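Local coordinates for putative transcriptional regulator protein (Vibrio parahaemolyticus, PDB 3ER6), which is of unknown function but probably acts as a DNA-binding transcriptional regulator, this chain being the DJ-1/PfpI-like domain of the longer protein, at residues Arg19-Ile24 and Arg53-Arg58; Ile80-Asp85 and Ile114-Phe119; Glu88-Ile93 and Ile118-Lys123; Lys131-Ser136 and Leu165-Tyr170. The protein carries 1 engineered substitution. All coordinates share one frame; numbering follows the deposited sequence. Where two conformers were deposited one is given.

Contact 1: Arg19-Ile24 and Arg53-Arg58; sequences RYFASI and RPLIGR
In this DJ-1/PfpI-like alpha/beta domain, the loop entering helix 22-37 lies against strand 55-57 of a small beta hairpin, and Arg-19 and Arg-58 each bind a backbone oxygen of the opposite segment, Ile-56 O and Arg-19 O. Arg-19 comes first. Its chain, bent at chi2 and chi3, folds back so that NH1 points almost straight at Ile-56 O (3.2 Å, 175°), with that oxygen in the guanidinium plane although the donor stands above the carbonyl plane. Water 1 doubles the link, accepting from Arg-19 NE and donating to Ile-56 O. The return grip falls on Arg-19 O: the extended Arg-58 chain meets it side-on with NE (2.9 Å, on a lone pair) and NH2 (3.1 Å, from above the carbonyl plane), while Arg-58 CG covers one face of the Arg-19 guanidinium. So fixed, Arg-58 sets NH2 over the face of the Tyr-20 ring, 3.3 Å from Tyr-20 CZ, a cation-pi contact with the two planes 62° apart. At the dimer interface, Tyr-20 OH bonds to Thr-33 of the second subunit and Arg-58 NH1 to Glu-32 of the second subunit, a salt bridge that probably eases the crowding of Arg-19 NH2 and Arg-58 NH1. Phe-21, its CG in the crowded position between backbone N and carbonyl carbon, turns to the hairpin: Phe-21 CB meets Leu-55 CD1 at 3.8 Å, and Phe-21 CE2 rests 3.9 Å from Gly-57 CA.

Contact 2: Ile80-Asp85 and Ile114-Phe119; sequences IGSIGD and IDTGIF
Thr-116 holds OG1 in the crowded position between its backbone N and carbonyl carbon (chi1 58°), while Ser-82 swings OG anti to its own N (chi1 -171°); Asp-115 likewise carries its carboxylate anti to N. These settings bring the two hydroxyls between loop 80-85 and the start of helix 117-124, and each is used in both directions. Thr-116 OG1 accepts from Ile-83 N (2.8 Å) and donates to Gly-84 O (3.0 Å) in the carbonyl plane, along a lone pair, so that one side chain pins two successive residues of the loop. Ser-82 OG accepts from Gly-84 N (3.0 Å), closing an ST turn, and gives its proton to Asp-115 OD2 (2.9 Å), which it meets from above the carboxylate plane. The other oxygen, Asp-115 OD1, is bonded to His-135, so both ends of this buried acid are engaged. At the strand end, Ile-114 N points nearly along the C=O axis of Ile-80 (N to Ile-80 O 3.1 Å), continuing the parallel sheet. Beyond it Gly-117 CA lies only 3.2 Å from Gly-81 O, an intimate backbone approach available to a residue without a side chain, and Ile-83 CD1 reaches Phe-119 CB at 4.1 Å. Asp-115 has positive phi (60°) within a type II' turn leading from strand 110-114 into helix 117-124. This strand-turn-helix corner is consistent with the nucleophile elbow of the DJ-1/PfpI superfamily, where catalytic relatives place a cysteine; here the corner holds an aspartate.

Contact 3: Glu88-Ile93 and Ile118-Lys123; sequences ESLDKI and IFVVAK. Engineered in segment 88-93: Lys-92 (natural residue Asn).
Ser-89 OG is the best-held polar atom here, gripped by two hydrogen bonds to the carbonyl oxygens Ile-83 O and Asp-85 O, which share its one proton. Both acceptors belong to the preceding loop, so the side chain ties the short helix 86-89 back onto the chain that leads into it. Backbone bonding carries the turn onward: N of the engineered Lys-92 reaches Ser-89 O at 2.9 Å. The contact with helix 117-124 itself is carried mainly by apolar side-chain atoms of the next residues, with no hydrogen bond between the segments. Leu-90 sends CG anti to its backbone N (chi1 -176°), directing its fork at the helix. Its CD1 lies 4.0 Å from Phe-119 O and loosely beside Phe-119 CB and Val-120 CG2. Across the outer side runs Lys-123, stretched out as far as CE and bent only at chi4; its aliphatic CD touches Leu-90 CG and Leu-90 CD1, both at 3.8 Å, the two chains crossing obliquely. The lysine therefore uses its methylenes for packing, while the end of this exposed side chain brings Lys-123 NZ to 4.9 Å from Asp-91 OD1, too far for a salt bridge, though a weak attraction at a distance is possible. Ile-93 CD1 meets the Val-120 CG2 methyl at 3.9 Å, these side chains also crossing obliquely. Phe-98 and Ile-101 of helix 95-106 press on Val-120 beside this junction, Phe-119 pairs edge-to-face with Phe-142 of helix 136-145, and Val-121 of helix 117-124 packs on strand 110-114.

Contact 4: Lys131-Ser136 and Leu165-Tyr170; sequences KAVMHS and LSSGPY
This is a buried side-by-side contact between two nearly parallel segments (9° apart), formed where the chain leaves strand 163-166 of the central sheet and strand 131-132 leads to helix 136-145. No direct hydrogen bond joins the two; side chains and one water do the work. Leu-165 CD1 slots against Ala-132, 3.7 Å from Ala-132 CB. Val-133, with CG2 in the crowded position between its N and carbonyl carbon, pushes that methyl between Leu-165 CB (3.8 Å) and Ser-167 OG (3.4 Å). The serine hydroxyl is turned anti to its own carbonyl carbon and sits 3.3 Å from Met-134 CA. Water 3 lies 2.7 Å from Ser-167 OG and gives a weak bond to Met-134 O. His-135 is held from several directions. Its CG also takes the crowded position (chi1 48°), which lays the ring with its CD2 edge facing Ser-167 O (3.2 Å), that oxygen lying in the ring plane. Met-134 SD stands 3.7 Å above the centre of one face of the His-135 ring, Pro-169 CD comes to 3.9 Å from His-135 CD2, and NE2 bonds to Asp-115 OD1, so rotation of the imidazole is well restrained. A cis peptide bond precedes Pro-169 in this loop. The pairing of His-135 with Asp-115 resembles the nucleophile-histidine pair of DJ-1-like pockets, with an aspartate at the elbow; no activity is implied.

Contacts 2 and 4 are buried, contacts 1 and 3 lie nearer the surface, and their chemistry follows. Contact 2, closest to the centre of the chain, satisfies its polar atoms with short, directional bonds, and contact 4, their centres about 9 Å apart, joins it through the Asp-115 to His-135 bond. Contact 3 shares Ile-118 and Phe-119 with contact 2, so that helix 117-124 presents its N-terminal turn to one loop and its flank to the next, the latter through apolar atoms. Contact 1 trades in charge and water, meeting contact 2 through Tyr-20 and Ser-82; like contact 4, it touches the second subunit.

Contact 1: Arg19-Ile24 and Arg53-Arg58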
loop_
_atom_site.group_PDB
_atom_site.type_symbol
_atom_site.label_atom_id
_atom_site.label_comp_id
_atom_site.label_asym_id
_atom_site.label_seq_id
_atom_site.Cartn_x
_atom_site.Cartn_y
_atom_site.Cartn_z
ATOM N N ARG A 19 -1.260 3.654 -11.983
ATOM C CA ARG A 19 -0.142 4.482 -11.539
ATOM C C ARG A 19 -0.089 4.616 -10.014
ATOM O O ARG A 19 1.008 4.751 -9.432
ATOM C CB ARG A 19 -0.235 5.875 -12.188
ATOM C CG ARG A 19 -0.205 5.901 -13.770
ATOM C CD ARG A 19 1.148 5.398 -14.370
ATOM N NE ARG A 19 1.164 3.930 -14.439
ATOM C CZ ARG A 19 2.266 3.204 -14.641
ATOM N NH1 ARG A 19 2.201 1.897 -14.656
ATOM N NH2 ARG A 19 3.445 3.794 -14.802
ATOM N N TYR A 20 -1.259 4.522 -9.362
ATOM C CA TYR A 20 -1.361 4.755 -7.939
ATOM C C TYR A 20 -2.490 3.910 -7.412
ATOM O O TYR A 20 -3.598 4.412 -7.179
ATOM C CB TYR A 20 -1.656 6.262 -7.670
ATOM C CG TYR A 20 -0.459 7.109 -8.061
ATOM C CD1 TYR A 20 0.714 7.079 -7.295
ATOM C CD2 TYR A 20 -0.478 7.908 -9.219
ATOM C CE1 TYR A 20 1.847 7.879 -7.669
ATOM C CE2 TYR A 20 0.631 8.648 -9.625
ATOM C CZ TYR A 20 1.768 8.655 -8.862
ATOM O OH TYR A 20 2.846 9.430 -9.269
ATOM N N PHE A 21 -2.269 2.606 -7.337
ATOM C CA PHE A 21 -3.317 1.726 -6.777
ATOM C C PHE A 21 -2.899 1.055 -5.475
ATOM O O PHE A 21 -3.752 0.418 -4.810
ATOM C CB PHE A 21 -3.812 0.682 -7.795
ATOM C CG PHE A 21 -2.876 -0.503 -7.969
ATOM C CD1 PHE A 21 -3.164 -1.734 -7.407
ATOM C CD2 PHE A 21 -1.697 -0.372 -8.731
ATOM C CE1 PHE A 21 -2.286 -2.838 -7.572
ATOM C CE2 PHE A 21 -0.845 -1.470 -8.916
ATOM C CZ PHE A 21 -1.132 -2.702 -8.319
ATOM N N ALA A 22 -1.625 1.198 -5.074
ATOM C CA ALA A 22 -1.159 0.517 -3.825
ATOM C C ALA A 22 -2.011 0.842 -2.635
ATOM O O ALA A 22 -2.304 -0.039 -1.835
ATOM C CB ALA A 22 0.266 0.872 -3.487
ATOM N N SER A 23 -2.420 2.106 -2.474
ATOM C CA SER A 23 -3.230 2.422 -1.268
ATOM C C SER A 23 -4.623 1.752 -1.235
ATOM O O SER A 23 -5.209 1.538 -0.131
ATOM C CB SER A 23 -3.345 3.956 -1.050
ATOM O OG SER A 23 -3.966 4.604 -2.188
ATOM N N ILE A 24 -5.179 1.455 -2.401
ATOM C CA ILE A 24 -6.409 0.654 -2.441
ATOM C C ILE A 24 -6.106 -0.732 -1.873
ATOM O O ILE A 24 -6.841 -1.258 -1.046
ATOM C CB ILE A 24 -6.917 0.527 -3.902
ATOM C CG1 ILE A 24 -7.678 1.803 -4.272
ATOM C CG2 ILE A 24 -7.846 -0.686 -4.103
ATOM C CD1 ILE A 24 -9.054 1.957 -3.423
ATOM N N ARG A 53 -11.448 -2.815 -17.071
ATOM C CA ARG A 53 -10.245 -3.417 -17.728
ATOM C C ARG A 53 -9.148 -3.617 -16.679
ATOM O O ARG A 53 -9.219 -3.019 -15.630
ATOM C CB ARG A 53 -9.712 -2.490 -18.849
ATOM C CG ARG A 53 -10.754 -2.115 -19.940
ATOM C CD ARG A 53 -11.109 -3.266 -20.834
ATOM N NE ARG A 53 -9.921 -3.657 -21.591
ATOM C CZ ARG A 53 -9.679 -4.888 -22.042
ATOM N NH1 ARG A 53 -10.574 -5.874 -21.858
ATOM N NH2 ARG A 53 -8.530 -5.129 -22.680
ATOM N N PRO A 54 -8.112 -4.421 -16.982
ATOM C CA PRO A 54 -6.963 -4.574 -16.093
ATOM C C PRO A 54 -6.269 -3.216 -15.826
ATOM O O PRO A 54 -6.316 -2.320 -16.670
ATOM C CB PRO A 54 -5.979 -5.420 -16.913
ATOM C CG PRO A 54 -6.824 -6.178 -17.885
ATOM C CD PRO A 54 -8.024 -5.266 -18.186
ATOM N N LEU A 55 -5.684 -3.080 -14.648
ATOM C CA LEU A 55 -4.882 -1.923 -14.374
ATOM C C LEU A 55 -3.525 -2.313 -14.878
ATOM O O LEU A 55 -3.111 -3.466 -14.714
ATOM C CB LEU A 55 -4.785 -1.631 -12.869
ATOM C CG LEU A 55 -6.073 -1.086 -12.199
ATOM C CD1 LEU A 55 -5.663 -0.622 -10.863
ATOM C CD2 LEU A 55 -6.684 0.050 -12.975
ATOM N N ILE A 56 -2.795 -1.332 -15.353
ATOM C CA ILE A 56 -1.366 -1.532 -15.673
ATOM C C ILE A 56 -0.572 -0.870 -14.521
ATOM O O ILE A 56 -0.572 0.342 -14.384
ATOM C CB ILE A 56 -1.058 -0.893 -17.009
ATOM C CG1 ILE A 56 -2.000 -1.493 -18.103
ATOM C CG2 ILE A 56 0.482 -1.086 -17.330
ATOM C CD1 ILE A 56 -1.760 -3.064 -18.262
ATOM N N GLY A 57 0.061 -1.680 -13.684
ATOM C CA GLY A 57 0.733 -1.195 -12.474
ATOM C C GLY A 57 2.204 -0.974 -12.782
ATOM O O GLY A 57 2.668 -1.224 -13.908
ATOM N N ARG A 58 2.935 -0.458 -11.811
ATOM C CA ARG A 58 4.352 -0.245 -11.983
ATOM C C ARG A 58 5.093 -1.565 -11.895
ATOM O O ARG A 58 4.554 -2.552 -11.442
ATOM C CB ARG A 58 4.800 0.724 -10.922
ATOM C CG ARG A 58 4.208 2.135 -11.272
ATOM C CD ARG A 58 4.460 3.028 -10.198
ATOM N NE ARG A 58 3.694 4.276 -10.276
ATOM C CZ ARG A 58 4.038 5.382 -10.944
ATOM N NH1 ARG A 58 5.115 5.452 -11.744
ATOM N NH2 ARG A 58 3.249 6.441 -10.824
HETATM O O HOH W 1 -1.483 2.810 -15.160
HETATM O O HOH W 2 3.494 8.749 -12.498
#

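Contact 2: Ile80-Asp85 and Ile114-Phe119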
loop_
_atom_site.group_PDB
_atom_site.type_symbol
_atom_site.label_atom_id
_atom_site.label_comp_id
_atom_site.label_asym_id
_atom_site.label_seq_id
_atom_site.Cartn_x
_atom_site.Cartn_y
_atom_site.Cartn_z
ATOM N N ILE A 80 -12.796 4.927 -2.849
ATOM C CA ILE A 80 -12.403 5.525 -4.088
ATOM C C ILE A 80 -10.934 5.832 -3.957
ATOM O O ILE A 80 -10.508 6.704 -3.147
ATOM C CB ILE A 80 -13.180 6.818 -4.359
ATOM C CG1 ILE A 80 -14.711 6.537 -4.392
ATOM C CG2 ILE A 80 -12.645 7.534 -5.590
ATOM C CD1 ILE A 80 -15.499 7.881 -4.374
ATOM N N GLY A 81 -10.126 5.098 -4.725
ATOM C CA GLY A 81 -8.658 5.337 -4.668
ATOM C C GLY A 81 -8.146 6.558 -5.440
ATOM O O GLY A 81 -8.913 7.351 -6.002
ATOM N N SER A 82 -6.809 6.673 -5.507
ATOM C CA SER A 82 -6.105 7.714 -6.238
ATOM C C SER A 82 -6.509 7.837 -7.698
ATOM O O SER A 82 -6.750 6.841 -8.411
ATOM C CB SER A 82 -4.584 7.462 -6.168
ATOM O OG SER A 82 -3.910 8.577 -6.701
ATOM N N ILE A 83 -6.575 9.085 -8.160
ATOM C CA ILE A 83 -6.747 9.312 -9.581
ATOM C C ILE A 83 -5.474 9.828 -10.206
ATOM O O ILE A 83 -5.476 10.255 -11.367
ATOM C CB ILE A 83 -8.006 10.229 -9.915
ATOM C CG1 ILE A 83 -7.907 11.639 -9.265
ATOM C CG2 ILE A 83 -9.318 9.541 -9.498
ATOM C CD1 ILE A 83 -9.005 12.666 -9.862
ATOM N N GLY A 84 -4.386 9.794 -9.440
ATOM C CA GLY A 84 -3.113 10.419 -9.876
ATOM C C GLY A 84 -3.274 11.942 -9.983
ATOM O O GLY A 84 -3.888 12.554 -9.135
ATOM N N ASP A 85 -2.770 12.531 -11.048
ATOM C CA ASP A 85 -2.870 13.959 -11.216
ATOM C C ASP A 85 -4.245 14.312 -11.724
ATOM O O ASP A 85 -4.609 13.990 -12.871
ATOM C CB ASP A 85 -1.814 14.448 -12.203
ATOM C CG ASP A 85 -1.859 15.969 -12.424
ATOM O OD1 ASP A 85 -2.731 16.722 -11.909
ATOM O OD2 ASP A 85 -0.975 16.412 -13.169
ATOM N N ILE A 114 -9.465 8.295 -0.675
ATOM C CA ILE A 114 -8.067 8.331 -0.255
ATOM C C ILE A 114 -7.217 8.996 -1.319
ATOM O O ILE A 114 -7.480 8.778 -2.526
ATOM C CB ILE A 114 -7.566 6.837 0.096
ATOM C CG1 ILE A 114 -7.587 5.922 -1.123
ATOM C CG2 ILE A 114 -8.512 6.196 1.161
ATOM C CD1 ILE A 114 -7.009 4.499 -0.826
ATOM N N ASP A 115 -6.227 9.827 -0.906
ATOM C CA ASP A 115 -5.331 10.443 -1.834
ATOM C C ASP A 115 -6.220 11.298 -2.764
ATOM O O ASP A 115 -7.236 11.848 -2.305
ATOM C CB ASP A 115 -4.518 9.388 -2.618
ATOM C CG ASP A 115 -3.292 9.997 -3.397
ATOM O OD1 ASP A 115 -2.952 11.198 -3.275
ATOM O OD2 ASP A 115 -2.651 9.246 -4.129
ATOM N N THR A 116 -5.857 11.409 -4.035
ATOM C CA THR A 116 -6.656 12.249 -4.984
ATOM C C THR A 116 -8.102 11.729 -5.283
ATOM O O THR A 116 -8.891 12.410 -5.921
ATOM C CB THR A 116 -5.895 12.573 -6.283
ATOM O OG1 THR A 116 -5.509 11.377 -6.957
ATOM C CG2 THR A 116 -4.642 13.393 -5.967
ATOM N N GLY A 117 -8.436 10.532 -4.829
ATOM C CA GLY A 117 -9.869 10.107 -4.735
ATOM C C GLY A 117 -10.692 11.194 -4.046
ATOM O O GLY A 117 -11.929 11.318 -4.286
ATOM N N ILE A 118 -10.045 11.995 -3.200
ATOM C CA ILE A 118 -10.763 13.129 -2.569
ATOM C C ILE A 118 -11.326 14.139 -3.621
ATOM O O ILE A 118 -12.437 14.673 -3.443
ATOM C CB ILE A 118 -9.936 13.827 -1.431
ATOM C CG1 ILE A 118 -9.712 12.842 -0.282
ATOM C CG2 ILE A 118 -10.686 15.142 -0.922
ATOM C CD1 ILE A 118 -8.551 13.171 0.602
ATOM N N PHE A 119 -10.608 14.330 -4.724
ATOM C CA PHE A 119 -11.048 15.225 -5.786
ATOM C C PHE A 119 -12.356 14.667 -6.393
ATOM O O PHE A 119 -13.216 15.449 -6.841
ATOM C CB PHE A 119 -9.989 15.353 -6.904
ATOM C CG PHE A 119 -8.835 16.260 -6.561
ATOM C CD1 PHE A 119 -7.916 15.913 -5.561
ATOM C CD2 PHE A 119 -8.658 17.472 -7.254
ATOM C CE1 PHE A 119 -6.848 16.754 -5.262
ATOM C CE2 PHE A 119 -7.599 18.316 -6.931
ATOM C CZ PHE A 119 -6.692 17.947 -5.950
#

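Contact 3: Glu88-Ile93 and Ile118-Lys123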
loop_
_atom_site.group_PDB
_atom_site.type_symbol
_atom_site.label_atom_id
_atom_site.label_comp_id
_atom_site.label_asym_id
_atom_site.label_seq_id
_atom_site.Cartn_x
_atom_site.Cartn_y
_atom_site.Cartn_z
ATOM N N GLU A 88 -4.923 15.797 -15.090
ATOM C CA GLU A 88 -4.897 14.782 -16.140
ATOM C C GLU A 88 -6.237 14.017 -16.213
ATOM O O GLU A 88 -6.851 13.867 -17.287
ATOM C CB GLU A 88 -3.823 13.786 -15.752
ATOM C CG GLU A 88 -3.148 13.085 -16.886
ATOM C CD GLU A 88 -4.132 12.421 -17.837
ATOM O OE1 GLU A 88 -5.270 12.125 -17.419
ATOM O OE2 GLU A 88 -3.743 12.170 -19.017
ATOM N N SER A 89 -6.724 13.554 -15.060
ATOM C CA SER A 89 -7.690 12.456 -15.079
ATOM C C SER A 89 -9.101 12.853 -14.753
ATOM O O SER A 89 -10.053 12.166 -15.117
ATOM C CB SER A 89 -7.234 11.423 -14.063
ATOM O OG SER A 89 -7.194 12.016 -12.773
ATOM N N LEU A 90 -9.261 13.888 -13.962
ATOM C CA LEU A 90 -10.582 14.098 -13.291
ATOM C C LEU A 90 -11.710 14.208 -14.325
ATOM O O LEU A 90 -12.817 13.668 -14.123
ATOM C CB LEU A 90 -10.562 15.348 -12.384
ATOM C CG LEU A 90 -11.840 15.620 -11.568
ATOM C CD1 LEU A 90 -12.182 14.480 -10.578
ATOM C CD2 LEU A 90 -11.733 16.954 -10.796
ATOM N N ASP A 91 -11.428 14.935 -15.413
ATOM C CA ASP A 91 -12.437 15.242 -16.417
ATOM C C ASP A 91 -12.666 14.079 -17.349
ATOM O O ASP A 91 -13.602 14.109 -18.141
ATOM C CB ASP A 91 -12.065 16.497 -17.239
ATOM C CG ASP A 91 -12.274 17.795 -16.441
ATOM O OD1 ASP A 91 -12.849 17.736 -15.304
ATOM O OD2 ASP A 91 -11.862 18.875 -16.953
ATOM N N LYS A 92 -11.807 13.075 -17.272
ATOM C CA LYS A 92 -11.904 11.917 -18.145
ATOM C C LYS A 92 -12.714 10.777 -17.517
ATOM O O LYS A 92 -12.982 9.758 -18.167
ATOM C CB LYS A 92 -10.513 11.416 -18.556
ATOM C CG LYS A 92 -9.644 12.467 -19.229
ATOM C CD LYS A 92 -8.234 11.911 -19.483
ATOM C CE LYS A 92 -7.961 11.720 -20.974
ATOM N NZ LYS A 92 -8.181 10.296 -21.441
ATOM N N ILE A 93 -13.129 10.949 -16.264
ATOM C CA ILE A 93 -13.847 9.888 -15.579
ATOM C C ILE A 93 -15.241 9.724 -16.171
ATOM O O ILE A 93 -15.959 10.694 -16.361
ATOM C CB ILE A 93 -13.951 10.181 -14.055
ATOM C CG1 ILE A 93 -12.547 10.104 -13.445
ATOM C CG2 ILE A 93 -14.903 9.175 -13.352
ATOM C CD1 ILE A 93 -12.524 10.422 -11.950
ATOM N N ILE A 118 -10.045 11.995 -3.200
ATOM C CA ILE A 118 -10.763 13.129 -2.569
ATOM C C ILE A 118 -11.326 14.139 -3.621
ATOM O O ILE A 118 -12.437 14.673 -3.443
ATOM C CB ILE A 118 -9.936 13.827 -1.431
ATOM C CG1 ILE A 118 -9.712 12.842 -0.282
ATOM C CG2 ILE A 118 -10.686 15.142 -0.922
ATOM C CD1 ILE A 118 -8.551 13.171 0.602
ATOM N N PHE A 119 -10.608 14.330 -4.724
ATOM C CA PHE A 119 -11.048 15.225 -5.786
ATOM C C PHE A 119 -12.356 14.667 -6.393
ATOM O O PHE A 119 -13.216 15.449 -6.841
ATOM C CB PHE A 119 -9.989 15.353 -6.904
ATOM C CG PHE A 119 -8.835 16.260 -6.561
ATOM C CD1 PHE A 119 -7.916 15.913 -5.561
ATOM C CD2 PHE A 119 -8.658 17.472 -7.254
ATOM C CE1 PHE A 119 -6.848 16.754 -5.262
ATOM C CE2 PHE A 119 -7.599 18.316 -6.931
ATOM C CZ PHE A 119 -6.692 17.947 -5.950
ATOM N N VAL A 120 -12.484 13.338 -6.469
ATOM C CA VAL A 120 -13.707 12.705 -6.978
ATOM C C VAL A 120 -14.924 13.000 -6.076
ATOM O O VAL A 120 -16.009 13.432 -6.549
ATOM C CB VAL A 120 -13.542 11.161 -7.134
ATOM C CG1 VAL A 120 -14.827 10.541 -7.702
ATOM C CG2 VAL A 120 -12.326 10.827 -8.043
ATOM N N VAL A 121 -14.760 12.801 -4.769
ATOM C CA VAL A 121 -15.900 13.107 -3.872
ATOM C C VAL A 121 -16.187 14.659 -3.862
ATOM O O VAL A 121 -17.347 15.060 -3.775
ATOM C CB VAL A 121 -15.715 12.554 -2.423
ATOM C CG1 VAL A 121 -15.566 11.051 -2.455
ATOM C CG2 VAL A 121 -14.530 13.183 -1.772
ATOM N N ALA A 122 -15.151 15.497 -3.979
ATOM C CA ALA A 122 -15.379 16.967 -4.098
ATOM C C ALA A 122 -16.244 17.270 -5.300
ATOM O O ALA A 122 -17.303 17.893 -5.157
ATOM C CB ALA A 122 -14.052 17.767 -4.151
ATOM N N LYS A 123 -15.800 16.820 -6.472
ATOM C CA LYS A 123 -16.543 16.993 -7.707
ATOM C C LYS A 123 -17.985 16.479 -7.618
ATOM O O LYS A 123 -18.902 17.117 -8.102
ATOM C CB LYS A 123 -15.830 16.297 -8.867
ATOM C CG LYS A 123 -16.509 16.548 -10.198
ATOM C CD LYS A 123 -15.597 16.081 -11.319
ATOM C CE LYS A 123 -16.182 16.381 -12.670
ATOM N NZ LYS A 123 -16.940 17.693 -12.620
#

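Contact 4: Lys131-Ser136 and Leu165-Tyr170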
loop_
_atom_site.group_PDB
_atom_site.type_symbol
_atom_site.label_atom_id
_atom_site.label_comp_id
_atom_site.label_asym_id
_atom_site.label_seq_id
_atom_site.Cartn_x
_atom_site.Cartn_y
_atom_site.Cartn_z
ATOM N N LYS A 131 -16.126 20.925 3.652
ATOM C CA LYS A 131 -14.739 20.989 4.135
ATOM C C LYS A 131 -13.956 19.724 3.772
ATOM O O LYS A 131 -14.510 18.634 3.775
ATOM C CB LYS A 131 -14.690 21.198 5.660
ATOM C CG LYS A 131 -15.481 22.424 6.097
ATOM C CD LYS A 131 -15.559 22.545 7.607
ATOM C CE LYS A 131 -15.883 24.008 7.981
ATOM N NZ LYS A 131 -15.341 24.382 9.327
ATOM N N ALA A 132 -12.669 19.851 3.483
ATOM C CA ALA A 132 -11.931 18.661 3.048
ATOM C C ALA A 132 -10.522 18.731 3.558
ATOM O O ALA A 132 -10.128 19.700 4.205
ATOM C CB ALA A 132 -11.897 18.574 1.504
ATOM N N VAL A 133 -9.756 17.721 3.187
ATOM C CA VAL A 133 -8.316 17.679 3.485
ATOM C C VAL A 133 -7.548 17.329 2.196
ATOM O O VAL A 133 -8.058 16.618 1.347
ATOM C CB VAL A 133 -8.039 16.611 4.597
ATOM C CG1 VAL A 133 -8.713 17.029 5.918
ATOM C CG2 VAL A 133 -8.522 15.181 4.152
ATOM N N MET A 134 -6.322 17.820 2.028
ATOM C CA MET A 134 -5.518 17.304 0.924
ATOM C C MET A 134 -4.079 17.417 1.349
ATOM O O MET A 134 -3.769 18.303 2.181
ATOM C CB MET A 134 -5.793 18.070 -0.380
ATOM C CG MET A 134 -4.980 17.617 -1.620
ATOM S SD MET A 134 -4.931 15.803 -2.033
ATOM C CE MET A 134 -6.639 15.458 -2.028
ATOM N N HIS A 135 -3.199 16.555 0.831
ATOM C CA HIS A 135 -1.796 16.656 1.190
ATOM C C HIS A 135 -1.158 17.831 0.418
ATOM O O HIS A 135 -1.753 18.386 -0.542
ATOM C CB HIS A 135 -1.050 15.321 0.947
ATOM C CG HIS A 135 -1.310 14.715 -0.393
ATOM N ND1 HIS A 135 -0.938 15.322 -1.566
ATOM C CD2 HIS A 135 -1.956 13.567 -0.748
ATOM C CE1 HIS A 135 -1.317 14.569 -2.587
ATOM N NE2 HIS A 135 -1.941 13.503 -2.116
ATOM N N SER A 136 0.045 18.226 0.820
ATOM C CA SER A 136 0.686 19.406 0.258
ATOM C C SER A 136 0.957 19.315 -1.232
ATOM O O SER A 136 0.969 20.327 -1.930
ATOM C CB SER A 136 2.008 19.701 0.990
ATOM O OG SER A 136 1.748 20.033 2.346
ATOM N N LEU A 165 -12.598 11.012 4.487
ATOM C CA LEU A 165 -11.525 11.476 3.685
ATOM C C LEU A 165 -10.167 11.217 4.369
ATOM O O LEU A 165 -9.964 11.546 5.561
ATOM C CB LEU A 165 -11.610 13.012 3.439
ATOM C CG LEU A 165 -12.919 13.630 2.894
ATOM C CD1 LEU A 165 -12.702 15.154 2.696
ATOM C CD2 LEU A 165 -13.362 12.963 1.568
ATOM N N SER A 166 -9.221 10.665 3.606
ATOM C CA SER A 166 -7.888 10.425 4.150
ATOM C C SER A 166 -6.824 10.848 3.062
ATOM O O SER A 166 -6.686 10.184 2.036
ATOM C CB SER A 166 -7.717 8.956 4.577
ATOM O OG SER A 166 -6.346 8.742 4.961
ATOM N N SER A 167 -6.127 11.970 3.288
ATOM C CA SER A 167 -5.121 12.522 2.343
ATOM C C SER A 167 -4.053 11.505 1.914
ATOM O O SER A 167 -3.737 11.378 0.748
ATOM C CB SER A 167 -4.384 13.714 2.969
ATOM O OG SER A 167 -5.282 14.782 3.110
ATOM N N GLY A 168 -3.494 10.800 2.880
ATOM C CA GLY A 168 -2.386 9.920 2.625
ATOM C C GLY A 168 -1.175 10.717 2.128
ATOM O O GLY A 168 -0.859 11.802 2.675
ATOM N N PRO A 169 -0.512 10.233 1.062
ATOM C CA PRO A 169 -1.036 9.231 0.093
ATOM C C PRO A 169 -1.026 7.753 0.552
ATOM O O PRO A 169 -1.819 6.955 -0.009
ATOM C CB PRO A 169 -0.134 9.441 -1.148
ATOM C CG PRO A 169 1.199 10.026 -0.516
ATOM C CD PRO A 169 0.675 10.950 0.541
ATOM N N TYR A 170 -0.160 7.367 1.498
ATOM C CA TYR A 170 -0.039 5.938 1.843
ATOM C C TYR A 170 -0.477 5.538 3.245
ATOM O O TYR A 170 -0.647 4.322 3.528
ATOM C CB TYR A 170 1.386 5.361 1.588
ATOM C CG TYR A 170 1.653 5.505 0.130
ATOM C CD1 TYR A 170 0.976 4.702 -0.783
ATOM C CD2 TYR A 170 2.474 6.538 -0.356
ATOM C CE1 TYR A 170 1.188 4.875 -2.169
ATOM C CE2 TYR A 170 2.671 6.728 -1.743
ATOM C CZ TYR A 170 2.011 5.870 -2.622
ATOM O OH TYR A 170 2.143 6.021 -3.979
HETATM O O HOH W 3 -4.274 16.643 4.823
#